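Local coordinates for protein botulinum neurotoxin type G (Clostridium botulinum, PDB 3MPP) that targets the toxin to nerve cells through its receptor-binding domain, which adheres to the host cell surface, and helps deliver the proteolytic light chain into the cytosol, at residues V322-N327 against F397-W402; K354-T359 against L416-Q421; Q364-C367 against K372-G375. The protein carries 4 engineered substitutions. All blocks are in the same frame, centred on the assembly; numbering follows the deposited sequence.

All three contacts lie in the C-terminal half of the receptor-binding domain, the beta-trefoil subdomain, and reach one curled antiparallel sheet. Interactions 1 and 3 are close neighbours, their centres about 8 Å apart, and strands 373-382 and 394-400 pair side by side between them. Interaction 2 lies about 18 Å from the centre of interaction 1 and about 14 Å from that of interaction 3, where the loop 354-359 meets the turn leading into strand 420-423. Along the chain, interaction 3 is nested inside the loops closed by both others, which themselves interleave. Residues 400-402 belong to the inferred ganglioside-binding motif, and interactions 2 and 3 have residues within about 8 Å of the W402 side chain.

Interaction 1 of 3, residues V322-N327 against F397-W402; sequences VYVLVN and FCISQW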
ATOM      1  N   VAL A 322      24.282   6.576  -6.147  1.00 20.69           N
ATOM      2  CA  VAL A 322      24.273   7.567  -5.090  1.00 19.27           C
ATOM      3  C   VAL A 322      25.521   7.416  -4.230  1.00 23.61           C
ATOM      4  O   VAL A 322      25.814   6.322  -3.756  1.00 22.48           O
ATOM      5  CB  VAL A 322      23.015   7.425  -4.201  1.00 22.63           C
ATOM      6  CG1 VAL A 322      23.055   8.438  -3.074  1.00 21.31           C
ATOM      7  CG2 VAL A 322      21.715   7.590  -5.047  1.00 20.56           C
ATOM      8  N   TYR A 323      26.251   8.515  -4.035  1.00 19.74           N
ATOM      9  CA  TYR A 323      27.433   8.510  -3.166  1.00 23.14           C
ATOM     10  C   TYR A 323      27.333   9.497  -2.008  1.00 22.78           C
ATOM     11  O   TYR A 323      26.789  10.597  -2.144  1.00 23.40           O
ATOM     12  CB  TYR A 323      28.728   8.771  -3.951  1.00 23.54           C
ATOM     13  CG  TYR A 323      29.124   7.646  -4.882  1.00 28.36           C
ATOM     14  CD1 TYR A 323      29.979   6.637  -4.465  1.00 26.52           C
ATOM     15  CD2 TYR A 323      28.626   7.592  -6.179  1.00 25.22           C
ATOM     16  CE1 TYR A 323      30.349   5.608  -5.322  1.00 27.99           C
ATOM     17  CE2 TYR A 323      28.974   6.567  -7.037  1.00 26.69           C
ATOM     18  CZ  TYR A 323      29.836   5.580  -6.607  1.00 29.76           C
ATOM     19  OH  TYR A 323      30.156   4.564  -7.468  1.00 27.86           O
ATOM     20  N   VAL A 324      27.887   9.096  -0.876  1.00 24.48           N
ATOM     21  CA  VAL A 324      27.979   9.957   0.280  1.00 21.07           C
ATOM     22  C   VAL A 324      29.394  10.535   0.407  1.00 26.12           C
ATOM     23  O   VAL A 324      30.378   9.799   0.331  1.00 21.95           O
ATOM     24  CB  VAL A 324      27.621   9.173   1.547  1.00 25.59           C
ATOM     25  CG1 VAL A 324      27.962   9.990   2.804  1.00 26.00           C
ATOM     26  CG2 VAL A 324      26.144   8.814   1.520  1.00 23.68           C
ATOM     27  N   LEU A 325      29.497  11.845   0.604  1.00 23.58           N
ATOM     28  CA  LEU A 325      30.805  12.449   0.830  1.00 23.10           C
ATOM     29  C   LEU A 325      31.274  12.094   2.238  1.00 28.16           C
ATOM     30  O   LEU A 325      30.736  12.597   3.214  1.00 34.93           O
ATOM     31  CB  LEU A 325      30.731  13.965   0.633  1.00 28.35           C
ATOM     32  CG  LEU A 325      30.981  14.417  -0.808  1.00 44.87           C
ATOM     33  CD1 LEU A 325      29.848  13.974  -1.714  1.00 49.10           C
ATOM     34  CD2 LEU A 325      31.181  15.929  -0.889  1.00 53.66           C
ATOM     35  N   VAL A 326      32.271  11.226   2.348  1.00 29.84           N
ATOM     36  CA  VAL A 326      32.664  10.703   3.659  1.00 38.11           C
ATOM     37  C   VAL A 326      33.493  11.643   4.526  1.00 37.30           C
ATOM     38  O   VAL A 326      33.481  11.523   5.745  1.00 45.89           O
ATOM     39  CB  VAL A 326      33.409   9.358   3.549  1.00 46.20           C
ATOM     40  CG1 VAL A 326      32.433   8.254   3.214  1.00 49.03           C
ATOM     41  CG2 VAL A 326      34.512   9.443   2.519  1.00 51.11           C
ATOM     42  N   ASN A 327      34.198  12.579   3.904  1.00 29.91           N
ATOM     43  CA  ASN A 327      35.076  13.475   4.641  1.00 38.03           C
ATOM     44  C   ASN A 327      34.483  14.865   4.831  1.00 48.08           C
ATOM     45  O   ASN A 327      35.212  15.849   4.911  1.00 53.65           O
ATOM     46  CB  ASN A 327      36.446  13.584   3.962  1.00 49.08           C
ATOM     47  CG  ASN A 327      37.247  12.290   4.046  1.00 53.53           C
ATOM     48  OD1 ASN A 327      37.983  11.940   3.122  1.00 37.13           O
ATOM     49  ND2 ASN A 327      37.101  11.572   5.159  1.00 51.51           N
ATOM     50  N   PHE A 397      18.469  16.733  -2.332  1.00 24.95           N
ATOM     51  CA  PHE A 397      18.629  15.351  -1.875  1.00 22.04           C
ATOM     52  C   PHE A 397      19.946  15.310  -1.102  1.00 23.29           C
ATOM     53  O   PHE A 397      21.000  15.580  -1.667  1.00 24.39           O
ATOM     54  CB  PHE A 397      18.708  14.469  -3.133  1.00 22.34           C
ATOM     55  CG  PHE A 397      18.598  12.967  -2.890  1.00 23.38           C
ATOM     56  CD1 PHE A 397      17.855  12.445  -1.835  1.00 22.35           C
ATOM     57  CD2 PHE A 397      19.202  12.078  -3.791  1.00 18.72           C
ATOM     58  CE1 PHE A 397      17.747  11.051  -1.655  1.00 19.56           C
ATOM     59  CE2 PHE A 397      19.096  10.696  -3.623  1.00 20.90           C
ATOM     60  CZ  PHE A 397      18.360  10.183  -2.560  1.00 23.06           C
ATOM     61  N   CYS A 398      19.896  15.004   0.196  1.00 20.64           N
ATOM     62  CA  CYS A 398      21.089  15.109   1.022  1.00 20.28           C
ATOM     63  C   CYS A 398      21.139  13.984   2.044  1.00 23.54           C
ATOM     64  O   CYS A 398      20.201  13.201   2.164  1.00 25.03           O
ATOM     65  CB  CYS A 398      21.106  16.458   1.769  1.00 24.51           C
ATOM     66  SG  CYS A 398      19.869  16.555   3.088  1.00 27.22           S
ATOM     67  N   ILE A 399      22.250  13.911   2.768  1.00 20.48           N
ATOM     68  CA  ILE A 399      22.337  13.088   3.970  1.00 20.74           C
ATOM     69  C   ILE A 399      22.591  14.038   5.136  1.00 27.48           C
ATOM     70  O   ILE A 399      23.370  14.990   4.991  1.00 22.67           O
ATOM     71  CB  ILE A 399      23.444  12.003   3.844  1.00 20.79           C
ATOM     72  CG1 ILE A 399      23.468  11.099   5.088  1.00 26.87           C
ATOM     73  CG2 ILE A 399      24.809  12.631   3.592  1.00 25.54           C
ATOM     74  CD1 ILE A 399      24.255   9.788   4.898  1.00 19.81           C
ATOM     75  N   SER A 400      21.914  13.821   6.271  1.00 21.13           N
ATOM     76  CA  SER A 400      22.054  14.729   7.410  1.00 21.72           C
ATOM     77  C   SER A 400      22.033  14.029   8.772  1.00 25.85           C
ATOM     78  O   SER A 400      21.252  13.107   8.994  1.00 22.68           O
ATOM     79  CB  SER A 400      20.957  15.796   7.358  1.00 17.98           C
ATOM     80  OG  SER A 400      21.083  16.693   8.437  1.00 26.00           O
ATOM     81  N   GLN A 401      22.917  14.463   9.668  1.00 21.86           N
ATOM     82  CA  GLN A 401      22.898  14.033  11.060  1.00 26.38           C
ATOM     83  C   GLN A 401      21.698  14.602  11.828  1.00 22.38           C
ATOM     84  O   GLN A 401      21.402  14.154  12.930  1.00 25.11           O
ATOM     85  CB  GLN A 401      24.178  14.499  11.769  1.00 31.77           C
ATOM     86  CG  GLN A 401      25.459  14.199  11.031  1.00 40.99           C
ATOM     87  CD  GLN A 401      26.006  12.817  11.327  1.00 48.56           C
ATOM     88  OE1 GLN A 401      27.217  12.636  11.468  1.00 52.84           O
ATOM     89  NE2 GLN A 401      25.119  11.832  11.418  1.00 47.62           N
ATOM     90  N   TRP A 402      21.034  15.611  11.264  1.00 19.71           N
ATOM     91  CA  TRP A 402      19.870  16.229  11.910  1.00 20.12           C
ATOM     92  C   TRP A 402      18.779  15.197  12.184  1.00 24.07           C
ATOM     93  O   TRP A 402      18.086  15.254  13.206  1.00 23.10           O
ATOM     94  CB  TRP A 402      19.331  17.356  11.023  1.00 22.26           C
ATOM     95  CG  TRP A 402      17.893  17.758  11.259  1.00 25.17           C
ATOM     96  CD1 TRP A 402      16.836  17.516  10.432  1.00 28.68           C
ATOM     97  CD2 TRP A 402      17.362  18.484  12.384  1.00 22.99           C
ATOM     98  NE1 TRP A 402      15.684  18.038  10.968  1.00 22.87           N
ATOM     99  CE2 TRP A 402      15.981  18.636  12.165  1.00 26.38           C
ATOM    100  CE3 TRP A 402      17.924  19.021  13.547  1.00 22.25           C
ATOM    101  CZ2 TRP A 402      15.148  19.303  13.070  1.00 30.48           C
ATOM    102  CZ3 TRP A 402      17.089  19.678  14.449  1.00 22.15           C
ATOM    103  CH2 TRP A 402      15.727  19.819  14.199  1.00 25.77           C
TER
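One residue beyond I399, whose CD1 meets CG2 of V324, S400 OG accepts a hydrogen bond from the backbone N of W402 over 3.0 Å, with an N-H...O angle of 155°, a bond within 397-402, at the end of strand 394-400. A serine or threonine hydroxyl that accepts from the backbone N two residues on makes an ST turn. Serine suits the place because its OG, anti to the backbone N (chi1 -179°), lies beside the carbonyl carbon, facing the residues that follow, where W402 N meets it. S400, Q401 and W402 belong to the inferred host ganglioside-binding motif, and W402 is its probable ganglioside-binding site, so the turn lies at the start of that motif.

Across the segments everything is apolar. V324 and I399 cross at about a right angle, with CA atoms 7.4 Å apart, and meet twice: V324 CG2 lies 4.0 Å from I399 CD1, and V324 CG1 lies 4.2 Å from I399 CG2. The isoleucine reaches so far because its CG1 is anti to the backbone N (chi1 -177°) and the chain stays extended to CD1, while its second branch meets the other valine methyl. Further back, V322 CG2 approaches the F397 ring at its edge, near the ring plane, 4.3 Å from CE2. Branched aliphatic residues and a phenylalanine fit this buried place, where no hydrogen bond joins the two segments.

The absence of such bonds is consistent with the strand order: strand 332-339 pairs with both 320-325 and 394-400, and V322 and F397 each touch it, through L337 and L335 respectively. Strand 373-382 brings F377 against V322 and F397, its ring about perpendicular to that of F397, and F374 against I399, while W420 of strand 420-423 also meets the F397 ring.

Interaction 2 of 3, residues K354-T359 against L416-Q421; sequences KYYEKT and LGCNWQ
Y356 reaches across to N419 with the far end of its ring. Its CB starts out beside the contact rather than straight at it, and with chi1 at 42° CG is wedged between the backbone N and the carbonyl carbon, a placement that swings the ring toward the asparagine. CE1 passes 3.4 Å from N419 OD1, CZ lies 3.5 Å from it, and OH then ends 2.8 Å from that oxygen as a hydrogen-bond donor. The bond lies in the carbonyl plane, on a lone pair of OD1, with a C=O...O angle of 131°. N419 CG sits at the ring edge, in its plane, although the amide itself is turned 68° from the ring. Beside this bond Y356 OH also packs 3.4 Å from C418 SG.

Within the beta-trefoil, N419 closes a type I turn from L416 that leads into strand 420-423; its backbone N donates to L416 O over 3.0 Å. An asparagine serves well here, since one amide can both accept and donate. OD1 takes a second hydrogen bond from Q364 NE2 on strand 364-368, while ND2 makes a weak one to Q245 OE1. E357 OE2 comes within 3.2 Å of N419 ND2, but the angle is too poor for a bond; the other carboxylate oxygen, OE1, accepts from Q245 NE2.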
ATOM      1  N   LYS A 354      13.722   0.623   8.964  1.00 21.52           N
ATOM      2  CA  LYS A 354      12.383   1.052   9.352  1.00 28.60           C
ATOM      3  C   LYS A 354      12.376   1.290  10.861  1.00 29.81           C
ATOM      4  O   LYS A 354      12.015   0.407  11.644  1.00 30.54           O
ATOM      5  CB  LYS A 354      11.336  -0.001   8.978  1.00 30.47           C
ATOM      6  CG  LYS A 354       9.996   0.605   8.664  1.00 42.41           C
ATOM      7  CD  LYS A 354       8.873  -0.414   8.773  1.00 53.06           C
ATOM      8  CE  LYS A 354       8.992  -1.501   7.740  1.00 52.10           C
ATOM      9  NZ  LYS A 354       7.731  -2.294   7.696  1.00 59.97           N
ATOM     10  N   TYR A 355      12.792   2.484  11.266  1.00 30.63           N
ATOM     11  CA  TYR A 355      12.970   2.800  12.682  1.00 33.56           C
ATOM     12  C   TYR A 355      11.675   3.030  13.467  1.00 24.77           C
ATOM     13  O   TYR A 355      11.669   2.963  14.701  1.00 30.78           O
ATOM     14  CB  TYR A 355      13.851   4.046  12.834  1.00 26.78           C
ATOM     15  CG  TYR A 355      15.294   3.839  12.473  1.00 28.61           C
ATOM     16  CD1 TYR A 355      16.101   2.977  13.209  1.00 37.22           C
ATOM     17  CD2 TYR A 355      15.859   4.528  11.415  1.00 23.63           C
ATOM     18  CE1 TYR A 355      17.429   2.805  12.884  1.00 37.90           C
ATOM     19  CE2 TYR A 355      17.179   4.369  11.085  1.00 28.23           C
ATOM     20  CZ  TYR A 355      17.957   3.514  11.817  1.00 32.57           C
ATOM     21  OH  TYR A 355      19.262   3.373  11.468  1.00 29.11           O
ATOM     22  N   TYR A 356      10.588   3.338  12.770  1.00 27.42           N
ATOM     23  CA  TYR A 356       9.343   3.711  13.443  1.00 31.08           C
ATOM     24  C   TYR A 356       8.232   3.742  12.408  1.00 31.45           C
ATOM     25  O   TYR A 356       8.481   3.482  11.232  1.00 31.65           O
ATOM     26  CB  TYR A 356       9.497   5.081  14.105  1.00 29.57           C
ATOM     27  CG  TYR A 356      10.229   6.044  13.195  1.00 29.51           C
ATOM     28  CD1 TYR A 356       9.594   6.589  12.096  1.00 30.20           C
ATOM     29  CD2 TYR A 356      11.561   6.386  13.424  1.00 33.38           C
ATOM     30  CE1 TYR A 356      10.251   7.458  11.236  1.00 37.39           C
ATOM     31  CE2 TYR A 356      12.240   7.261  12.558  1.00 35.03           C
ATOM     32  CZ  TYR A 356      11.569   7.788  11.468  1.00 40.36           C
ATOM     33  OH  TYR A 356      12.201   8.652  10.602  1.00 36.89           O
ATOM     34  N   GLU A 357       7.023   4.094  12.840  1.00 33.66           N
ATOM     35  CA  GLU A 357       5.813   3.980  12.014  1.00 34.98           C
ATOM     36  C   GLU A 357       5.812   2.682  11.194  1.00 32.53           C
ATOM     37  O   GLU A 357       5.613   2.690   9.987  1.00 30.72           O
ATOM     38  CB  GLU A 357       5.575   5.230  11.138  1.00 32.66           C
ATOM     39  CG  GLU A 357       6.657   5.558  10.101  1.00 34.79           C
ATOM     40  CD  GLU A 357       6.308   6.780   9.250  1.00 38.64           C
ATOM     41  OE1 GLU A 357       5.142   7.238   9.282  1.00 33.51           O
ATOM     42  OE2 GLU A 357       7.201   7.288   8.541  1.00 32.75           O
ATOM     43  N   LYS A 358       6.004   1.565  11.887  1.00 35.31           N
ATOM     44  CA  LYS A 358       6.312   0.287  11.246  1.00 38.63           C
ATOM     45  C   LYS A 358       5.158  -0.370  10.480  1.00 32.06           C
ATOM     46  O   LYS A 358       5.370  -1.341   9.757  1.00 36.83           O
ATOM     47  CB  LYS A 358       6.912  -0.681  12.272  1.00 38.28           C
ATOM     48  CG  LYS A 358       8.305  -0.259  12.727  1.00 36.91           C
ATOM     49  CD  LYS A 358       8.785  -1.087  13.924  1.00 37.79           C
ATOM     50  CE  LYS A 358      10.146  -0.597  14.408  1.00 43.03           C
ATOM     51  NZ  LYS A 358      10.844  -1.607  15.259  1.00 48.74           N
ATOM     52  N   THR A 359       3.950   0.165  10.622  1.00 32.72           N
ATOM     53  CA  THR A 359       2.811  -0.326   9.855  1.00 35.68           C
ATOM     54  C   THR A 359       2.658   0.423   8.535  1.00 33.30           C
ATOM     55  O   THR A 359       1.838   0.054   7.698  1.00 29.62           O
ATOM     56  CB  THR A 359       1.507  -0.200  10.638  1.00 39.80           C
ATOM     57  OG1 THR A 359       1.170   1.186  10.790  1.00 40.23           O
ATOM     58  CG2 THR A 359       1.664  -0.843  12.011  1.00 36.31           C
ATOM     59  N   LEU A 416       9.608  14.427   9.189  1.00 22.32           N
ATOM     60  CA  LEU A 416       9.227  13.383   8.234  1.00 24.15           C
ATOM     61  C   LEU A 416      10.066  13.402   6.958  1.00 23.98           C
ATOM     62  O   LEU A 416       9.912  12.528   6.118  1.00 19.81           O
ATOM     63  CB  LEU A 416       7.734  13.512   7.873  1.00 28.22           C
ATOM     64  CG  LEU A 416       6.747  13.491   9.050  1.00 29.37           C
ATOM     65  CD1 LEU A 416       5.302  13.728   8.584  1.00 37.25           C
ATOM     66  CD2 LEU A 416       6.869  12.175   9.851  1.00 25.57           C
ATOM     67  N   GLY A 417      10.940  14.399   6.818  1.00 21.37           N
ATOM     68  CA  GLY A 417      11.782  14.513   5.628  1.00 21.35           C
ATOM     69  C   GLY A 417      12.761  13.370   5.337  1.00 26.01           C
ATOM     70  O   GLY A 417      13.332  13.297   4.247  1.00 21.25           O
ATOM     71  N   CYS A 418      12.999  12.502   6.314  1.00 22.54           N
ATOM     72  CA  CYS A 418      13.881  11.359   6.100  1.00 17.18           C
ATOM     73  C   CYS A 418      13.080  10.092   5.852  1.00 16.30           C
ATOM     74  O   CYS A 418      13.628   8.996   5.901  1.00 19.30           O
ATOM     75  CB  CYS A 418      14.801  11.123   7.311  1.00 18.09           C
ATOM     76  SG  CYS A 418      13.928  11.096   8.911  1.00 25.38           S
ATOM     77  N   ASN A 419      11.793  10.236   5.573  1.00 18.25           N
ATOM     78  CA  ASN A 419      10.973   9.046   5.317  1.00 18.49           C
ATOM     79  C   ASN A 419      10.641   8.964   3.847  1.00 21.15           C
ATOM     80  O   ASN A 419      10.081   9.902   3.288  1.00 18.83           O
ATOM     81  CB  ASN A 419       9.691   9.072   6.148  1.00 17.60           C
ATOM     82  CG  ASN A 419       9.972   9.109   7.628  1.00 25.29           C
ATOM     83  OD1 ASN A 419      10.932   8.496   8.092  1.00 25.26           O
ATOM     84  ND2 ASN A 419       9.144   9.834   8.381  1.00 24.21           N
ATOM     85  N   TRP A 420      10.968   7.824   3.241  1.00 15.84           N
ATOM     86  CA  TRP A 420      10.843   7.647   1.804  1.00 15.59           C
ATOM     87  C   TRP A 420       9.966   6.462   1.451  1.00 21.31           C
ATOM     88  O   TRP A 420       9.837   5.518   2.243  1.00 20.91           O
ATOM     89  CB  TRP A 420      12.235   7.398   1.206  1.00 19.64           C
ATOM     90  CG  TRP A 420      13.249   8.507   1.472  1.00 22.04           C
ATOM     91  CD1 TRP A 420      14.153   8.569   2.504  1.00 21.32           C
ATOM     92  CD2 TRP A 420      13.462   9.698   0.681  1.00 23.62           C
ATOM     93  NE1 TRP A 420      14.909   9.733   2.403  1.00 19.69           N
ATOM     94  CE2 TRP A 420      14.512  10.432   1.295  1.00 21.47           C
ATOM     95  CE3 TRP A 420      12.869  10.213  -0.476  1.00 19.53           C
ATOM     96  CZ2 TRP A 420      14.981  11.649   0.780  1.00 19.36           C
ATOM     97  CZ3 TRP A 420      13.339  11.427  -0.987  1.00 21.77           C
ATOM     98  CH2 TRP A 420      14.376  12.134  -0.348  1.00 17.28           C
ATOM     99  N   GLN A 421       9.375   6.514   0.258  1.00 18.50           N
ATOM    100  CA  GLN A 421       8.755   5.331  -0.328  1.00 16.07           C
ATOM    101  C   GLN A 421       9.229   5.160  -1.760  1.00 21.43           C
ATOM    102  O   GLN A 421       9.522   6.139  -2.460  1.00 19.77           O
ATOM    103  CB  GLN A 421       7.225   5.438  -0.282  1.00 12.71           C
ATOM    104  CG  GLN A 421       6.669   5.544   1.151  1.00 19.46           C
ATOM    105  CD  GLN A 421       5.160   5.608   1.179  1.00 26.03           C
ATOM    106  OE1 GLN A 421       4.488   4.955   0.380  1.00 26.04           O
ATOM    107  NE2 GLN A 421       4.615   6.387   2.111  1.00 24.08           N
TER

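Interaction 3 of 3, residues Q364-C367 against K372-G375; sequences QILC and KTFG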
ATOM      1  N   GLN A 364      13.700   4.466   5.917  1.00 18.83           N
ATOM      2  CA  GLN A 364      14.767   5.459   6.037  1.00 17.92           C
ATOM      3  C   GLN A 364      16.022   4.893   5.395  1.00 24.90           C
ATOM      4  O   GLN A 364      16.168   3.674   5.291  1.00 23.20           O
ATOM      5  CB  GLN A 364      15.060   5.764   7.515  1.00 18.65           C
ATOM      6  CG  GLN A 364      13.872   6.356   8.297  1.00 17.16           C
ATOM      7  CD  GLN A 364      12.838   5.315   8.710  1.00 24.41           C
ATOM      8  OE1 GLN A 364      13.180   4.201   9.137  1.00 28.82           O
ATOM      9  NE2 GLN A 364      11.565   5.679   8.596  1.00 20.96           N
ATOM     10  N   ILE A 365      16.930   5.765   4.966  1.00 19.63           N
ATOM     11  CA  ILE A 365      18.173   5.299   4.345  1.00 19.03           C
ATOM     12  C   ILE A 365      19.355   5.848   5.129  1.00 25.04           C
ATOM     13  O   ILE A 365      19.520   7.057   5.230  1.00 23.57           O
ATOM     14  CB  ILE A 365      18.272   5.724   2.864  1.00 20.07           C
ATOM     15  CG1 ILE A 365      17.020   5.281   2.108  1.00 21.50           C
ATOM     16  CG2 ILE A 365      19.550   5.146   2.218  1.00 20.18           C
ATOM     17  CD1 ILE A 365      16.632   6.157   0.935  1.00 25.79           C
ATOM     18  N   LEU A 366      20.154   4.936   5.682  1.00 23.32           N
ATOM     19  CA  LEU A 366      21.265   5.247   6.556  1.00 23.27           C
ATOM     20  C   LEU A 366      22.593   5.004   5.832  1.00 29.91           C
ATOM     21  O   LEU A 366      22.691   4.135   4.974  1.00 23.98           O
ATOM     22  CB  LEU A 366      21.180   4.347   7.805  1.00 24.56           C
ATOM     23  CG  LEU A 366      22.383   4.224   8.743  1.00 27.04           C
ATOM     24  CD1 LEU A 366      22.661   5.524   9.467  1.00 24.36           C
ATOM     25  CD2 LEU A 366      22.202   3.084   9.758  1.00 33.39           C
ATOM     26  N   CYS A 367      23.608   5.793   6.166  1.00 28.00           N
ATOM     27  CA  CYS A 367      24.971   5.484   5.756  1.00 23.65           C
ATOM     28  C   CYS A 367      25.904   5.557   6.955  1.00 25.92           C
ATOM     29  O   CYS A 367      25.945   6.575   7.662  1.00 23.18           O
ATOM     30  CB  CYS A 367      25.462   6.427   4.659  1.00 23.82           C
ATOM     31  SG  CYS A 367      27.080   5.970   3.967  1.00 28.47           S
ATOM     32  N   LYS A 372      31.547   5.334  12.290  1.00 59.42           N
ATOM     33  CA  LYS A 372      31.201   6.683  11.875  1.00 53.01           C
ATOM     34  C   LYS A 372      29.826   6.673  11.198  1.00 40.91           C
ATOM     35  O   LYS A 372      29.636   6.012  10.178  1.00 38.98           O
ATOM     36  CB  LYS A 372      32.262   7.220  10.912  1.00 58.60           C
ATOM     37  CG  LYS A 372      32.537   8.718  11.028  1.00 70.28           C
ATOM     38  CD  LYS A 372      31.324   9.559  10.649  1.00 73.04           C
ATOM     39  CE  LYS A 372      31.618  11.054  10.778  1.00 74.18           C
ATOM     40  NZ  LYS A 372      30.495  11.907  10.276  1.00 68.86           N
ATOM     41  N   THR A 373      28.880   7.413  11.769  0.51 39.07           N
ATOM     42  CA  THR A 373      27.542   7.528  11.206  0.51 36.60           C
ATOM     43  C   THR A 373      27.465   8.829  10.413  0.51 37.82           C
ATOM     44  O   THR A 373      27.818   9.890  10.923  0.51 38.13           O
ATOM     45  CB  THR A 373      26.459   7.534  12.316  0.51 44.79           C
ATOM     46  OG1 THR A 373      26.599   6.368  13.138  0.51 41.67           O
ATOM     47  CG2 THR A 373      25.063   7.553  11.707  0.51 44.19           C
ATOM     48  N   PHE A 374      27.014   8.754   9.166  1.00 31.97           N
ATOM     49  CA  PHE A 374      26.946   9.950   8.326  1.00 36.04           C
ATOM     50  C   PHE A 374      25.567  10.614   8.337  1.00 35.24           C
ATOM     51  O   PHE A 374      25.419  11.752   7.903  1.00 35.61           O
ATOM     52  CB  PHE A 374      27.428   9.649   6.898  1.00 33.42           C
ATOM     53  CG  PHE A 374      28.850   9.171   6.840  1.00 43.12           C
ATOM     54  CD1 PHE A 374      29.896  10.035   7.125  1.00 40.35           C
ATOM     55  CD2 PHE A 374      29.142   7.856   6.531  1.00 38.96           C
ATOM     56  CE1 PHE A 374      31.203   9.596   7.098  1.00 36.84           C
ATOM     57  CE2 PHE A 374      30.454   7.412   6.497  1.00 47.67           C
ATOM     58  CZ  PHE A 374      31.485   8.285   6.781  1.00 42.55           C
ATOM     59  N   GLY A 375      24.567   9.898   8.843  1.00 26.38           N
ATOM     60  CA  GLY A 375      23.215  10.422   8.928  1.00 27.04           C
ATOM     61  C   GLY A 375      22.210   9.648   8.091  1.00 24.22           C
ATOM     62  O   GLY A 375      22.516   8.561   7.604  1.00 22.18           O
TER
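A beta hairpin, strands 364-368 and 373-382 joined by a short connection, is stitched at its closed end where C367 meets F374 and G375. The firm bond is from F374 N to C367 O, 2.9 Å long with an N-H...O angle of 161°, and the donor lies in the carbonyl plane. Returning from C367 N to G375 O is a weaker bond of 3.3 Å, and the short strand segments diverge from a strictly antiparallel course, their directions 144° apart.

The cysteine then turns its sulfur to the aromatic neighbour. With SG anti to the backbone N (chi1 -173°), it comes 3.8 Å from F374 CD2 and 5.0 Å from the ring centroid, approaching obliquely: a sulfur-aromatic contact. A small, polarisable thiol suits this buried place, where Y347 and L350 of strand 346-353 also press on C367. The hairpin belongs to the beta-trefoil of the receptor-binding domain, and strand 364-368 pairs with strand 346-353 along its other edge.

The side chains of L366 and T373 cross at about a right angle. L366 CD1 rests 3.6 Å from G375 O and 3.9 Å from T373 CG2, the latter in one of the two modelled conformers of that threonine; the hydroxyl OG1 of T373 is hydrogen-bonded to E368 OE2. G375 adopts a backbone conformation in which a CB would press against F374 O, a place that only a residue without a side chain fills comfortably.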